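Local coordinates for 4-alpha-glucanotransferase (Corynebacterium glutamicum, PDB 5B68), which is an amylomaltase built around a parallel beta/alpha barrel of the TIM type with an N-terminal beta-sandwich domain, at residues I531-H536 against T556-D561. Numbering follows the deposited sequence.
Sequences ILWFEH and TVTTHD
Ile531 lays its side chain beside that of Thr556, Ile531 CG1 3.8 Å from Thr556 OG1, where the neighbouring parallel strands 528-531 and 553-556 of the TIM-type barrel end together. A single backbone hydrogen bond still joins the two segments where their chains part: Thr556 O receives the N-H of Leu532 at 2.9 Å, with the donor in the carbonyl plane, and also a CA-H...O contact from Ile531. Leu532, the donor, opens a short 3-10 turn (532-534), while 556-561 runs on toward helix 565-569.

Leu532, its CG anti to the backbone N (chi1 163°), lies alongside Val557, pointing the same way. Leu532 CD2 comes 3.9 Å from Val557 CG1. That same CD2 sits over one face of the Trp533 indole, toward the rim, and Tyr568 stacks on this ring as well. Val557 O approaches the indole obliquely, 3.2 Å from Trp533 CD1. On the Ile531 side, Thr556 OG1 donates to Thr558 O, and farther along the Ile531 and Thr559 side chains cross at about a right angle. Thr558 CB lies at the indole edge, and one water accepts from Trp533 NE1 at 3.0 Å and hydrogen-bonds Thr558 OG1.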
ATOM      1  N   ILE A 531      11.960   9.296  -9.421  1.00 22.86           N
ATOM      2  CA  ILE A 531      13.109   8.954  -8.565  1.00 24.74           C
ATOM      3  C   ILE A 531      14.367   9.347  -9.355  1.00 24.79           C
ATOM      4  O   ILE A 531      14.595   8.860 -10.484  1.00 24.70           O
ATOM      5  CB  ILE A 531      13.099   7.451  -8.200  1.00 25.83           C
ATOM      6  CG1 ILE A 531      11.819   7.111  -7.434  1.00 27.39           C
ATOM      7  CG2 ILE A 531      14.268   7.060  -7.291  1.00 26.52           C
ATOM      8  CD1 ILE A 531      11.707   5.614  -7.127  1.00 32.66           C
ATOM      9  N   LEU A 532      15.124  10.280  -8.795  1.00 24.89           N
ATOM     10  CA  LEU A 532      16.175  10.961  -9.571  1.00 24.26           C
ATOM     11  C   LEU A 532      17.056   9.910 -10.312  1.00 23.96           C
ATOM     12  O   LEU A 532      17.258  10.013 -11.491  1.00 25.43           O
ATOM     13  CB  LEU A 532      17.077  11.758  -8.612  1.00 24.70           C
ATOM     14  CG  LEU A 532      18.431  12.180  -9.230  1.00 27.76           C
ATOM     15  CD1 LEU A 532      18.159  13.435 -10.000  1.00 26.66           C
ATOM     16  CD2 LEU A 532      19.527  12.398  -8.243  1.00 30.28           C
ATOM     17  N   TRP A 533      17.516   8.896  -9.609  1.00 25.13           N
ATOM     18  CA  TRP A 533      18.514   7.964 -10.205  1.00 28.01           C
ATOM     19  C   TRP A 533      17.964   7.192 -11.412  1.00 30.57           C
ATOM     20  O   TRP A 533      18.734   6.754 -12.254  1.00 30.36           O
ATOM     21  CB  TRP A 533      19.042   6.978  -9.185  1.00 27.46           C
ATOM     22  CG  TRP A 533      19.714   7.501  -8.019  1.00 29.76           C
ATOM     23  CD1 TRP A 533      19.345   7.320  -6.721  1.00 30.27           C
ATOM     24  CD2 TRP A 533      20.878   8.337  -7.993  1.00 26.77           C
ATOM     25  NE1 TRP A 533      20.217   7.944  -5.881  1.00 31.84           N
ATOM     26  CE2 TRP A 533      21.166   8.595  -6.631  1.00 30.46           C
ATOM     27  CE3 TRP A 533      21.715   8.865  -8.982  1.00 28.53           C
ATOM     28  CZ2 TRP A 533      22.262   9.362  -6.230  1.00 30.14           C
ATOM     29  CZ3 TRP A 533      22.786   9.666  -8.591  1.00 26.91           C
ATOM     30  CH2 TRP A 533      23.046   9.909  -7.234  1.00 26.86           C
ATOM     31  N   PHE A 534      16.634   7.049 -11.499  1.00 33.29           N
ATOM     32  CA  PHE A 534      15.995   6.344 -12.634  1.00 32.10           C
ATOM     33  C   PHE A 534      15.501   7.209 -13.738  1.00 32.04           C
ATOM     34  O   PHE A 534      15.030   6.690 -14.745  1.00 33.80           O
ATOM     35  CB  PHE A 534      14.818   5.487 -12.127  1.00 33.64           C
ATOM     36  CG  PHE A 534      15.166   4.574 -10.999  1.00 35.39           C
ATOM     37  CD1 PHE A 534      16.378   3.906 -10.953  1.00 37.86           C
ATOM     38  CD2 PHE A 534      14.232   4.304  -9.997  1.00 38.31           C
ATOM     39  CE1 PHE A 534      16.685   3.041  -9.908  1.00 38.92           C
ATOM     40  CE2 PHE A 534      14.526   3.420  -8.938  1.00 39.99           C
ATOM     41  CZ  PHE A 534      15.753   2.779  -8.904  1.00 40.64           C
ATOM     42  N   GLU A 535      15.571   8.537 -13.634  1.00 26.91           N
ATOM     43  CA  GLU A 535      14.842   9.368 -14.565  1.00 26.25           C
ATOM     44  C   GLU A 535      15.649   9.713 -15.805  1.00 32.95           C
ATOM     45  O   GLU A 535      16.804  10.162 -15.676  1.00 32.64           O
ATOM     46  CB  GLU A 535      14.453  10.696 -13.912  1.00 29.19           C
ATOM     47  CG  GLU A 535      13.364  10.639 -12.824  1.00 30.94           C
ATOM     48  CD  GLU A 535      12.097   9.898 -13.259  1.00 31.26           C
ATOM     49  OE1 GLU A 535      11.585   9.047 -12.469  1.00 35.64           O
ATOM     50  OE2 GLU A 535      11.647  10.202 -14.371  1.00 32.65           O
ATOM     51  N   HIS A 536      15.029   9.557 -16.980  1.00 30.42           N
ATOM     52  CA  HIS A 536      15.662   9.785 -18.255  1.00 30.47           C
ATOM     53  C   HIS A 536      14.864  10.861 -18.853  1.00 29.57           C
ATOM     54  O   HIS A 536      13.670  11.004 -18.540  1.00 33.97           O
ATOM     55  CB  HIS A 536      15.627   8.489 -19.147  1.00 32.69           C
ATOM     56  CG  HIS A 536      16.520   7.402 -18.673  1.00 31.16           C
ATOM     57  ND1 HIS A 536      17.756   7.172 -19.228  1.00 35.17           N
ATOM     58  CD2 HIS A 536      16.338   6.435 -17.745  1.00 36.23           C
ATOM     59  CE1 HIS A 536      18.323   6.140 -18.621  1.00 38.52           C
ATOM     60  NE2 HIS A 536      17.481   5.669 -17.716  1.00 40.10           N
ATOM     61  N   THR A 556      11.704  12.282  -5.528  1.00 19.40           N
ATOM     62  CA  THR A 556      12.703  12.012  -4.513  1.00 23.17           C
ATOM     63  C   THR A 556      14.037  11.785  -5.204  1.00 24.00           C
ATOM     64  O   THR A 556      14.062  11.528  -6.449  1.00 23.26           O
ATOM     65  CB  THR A 556      12.437  10.694  -3.718  1.00 25.14           C
ATOM     66  OG1 THR A 556      12.170   9.605  -4.640  1.00 29.48           O
ATOM     67  CG2 THR A 556      11.339  10.905  -2.861  1.00 31.67           C
ATOM     68  N   VAL A 557      15.091  11.810  -4.408  1.00 21.93           N
ATOM     69  CA  VAL A 557      16.421  11.427  -4.909  1.00 24.33           C
ATOM     70  C   VAL A 557      16.475   9.918  -4.899  1.00 26.31           C
ATOM     71  O   VAL A 557      16.984   9.295  -5.814  1.00 25.73           O
ATOM     72  CB  VAL A 557      17.550  11.960  -4.034  1.00 24.45           C
ATOM     73  CG1 VAL A 557      18.898  11.409  -4.494  1.00 26.43           C
ATOM     74  CG2 VAL A 557      17.507  13.479  -3.962  1.00 27.05           C
ATOM     75  N   THR A 558      15.987   9.326  -3.816  1.00 22.90           N
ATOM     76  CA  THR A 558      16.153   7.909  -3.574  1.00 25.06           C
ATOM     77  C   THR A 558      14.915   7.294  -2.885  1.00 24.69           C
ATOM     78  O   THR A 558      13.928   7.955  -2.789  1.00 25.44           O
ATOM     79  CB  THR A 558      17.437   7.637  -2.802  1.00 27.34           C
ATOM     80  OG1 THR A 558      17.760   6.236  -2.873  1.00 26.66           O
ATOM     81  CG2 THR A 558      17.344   8.097  -1.363  1.00 25.25           C
ATOM     82  N   THR A 559      14.954   6.010  -2.567  1.00 23.54           N
ATOM     83  CA  THR A 559      13.797   5.304  -1.956  1.00 26.18           C
ATOM     84  C   THR A 559      14.365   4.240  -1.064  1.00 24.21           C
ATOM     85  O   THR A 559      15.535   3.936  -1.130  1.00 24.52           O
ATOM     86  CB  THR A 559      12.860   4.522  -2.911  1.00 29.41           C
ATOM     87  OG1 THR A 559      13.551   3.408  -3.469  1.00 34.83           O
ATOM     88  CG2 THR A 559      12.318   5.381  -3.968  1.00 34.89           C
ATOM     89  N   HIS A 560      13.493   3.641  -0.298  1.00 26.33           N
ATOM     90  CA  HIS A 560      13.837   2.567   0.634  1.00 28.52           C
ATOM     91  C   HIS A 560      14.387   1.315  -0.068  1.00 27.02           C
ATOM     92  O   HIS A 560      14.993   0.504   0.602  1.00 29.32           O
ATOM     93  CB  HIS A 560      12.587   2.198   1.502  1.00 30.19           C
ATOM     94  CG  HIS A 560      11.433   1.730   0.691  1.00 27.91           C
ATOM     95  ND1 HIS A 560      10.523   2.575   0.103  1.00 30.34           N
ATOM     96  CD2 HIS A 560      11.114   0.481   0.262  1.00 30.55           C
ATOM     97  CE1 HIS A 560       9.664   1.871  -0.614  1.00 31.70           C
ATOM     98  NE2 HIS A 560      10.016   0.595  -0.543  1.00 31.27           N
ATOM     99  N   ASP A 561      14.172   1.166  -1.367  1.00 26.13           N
ATOM    100  CA  ASP A 561      14.721   0.015  -2.090  1.00 28.74           C
ATOM    101  C   ASP A 561      16.125   0.282  -2.705  1.00 35.52           C
ATOM    102  O   ASP A 561      16.631  -0.573  -3.428  1.00 36.06           O
ATOM    103  CB  ASP A 561      13.764  -0.430  -3.211  1.00 31.41           C
ATOM    104  CG  ASP A 561      12.488  -1.123  -2.678  1.00 28.83           C
ATOM    105  OD1 ASP A 561      12.584  -1.809  -1.672  1.00 27.63           O
ATOM    106  OD2 ASP A 561      11.429  -0.996  -3.301  1.00 30.54           O
TER
HETATM  107  O   HOH W   1      20.375   6.983  -3.091  1.00 30.57           O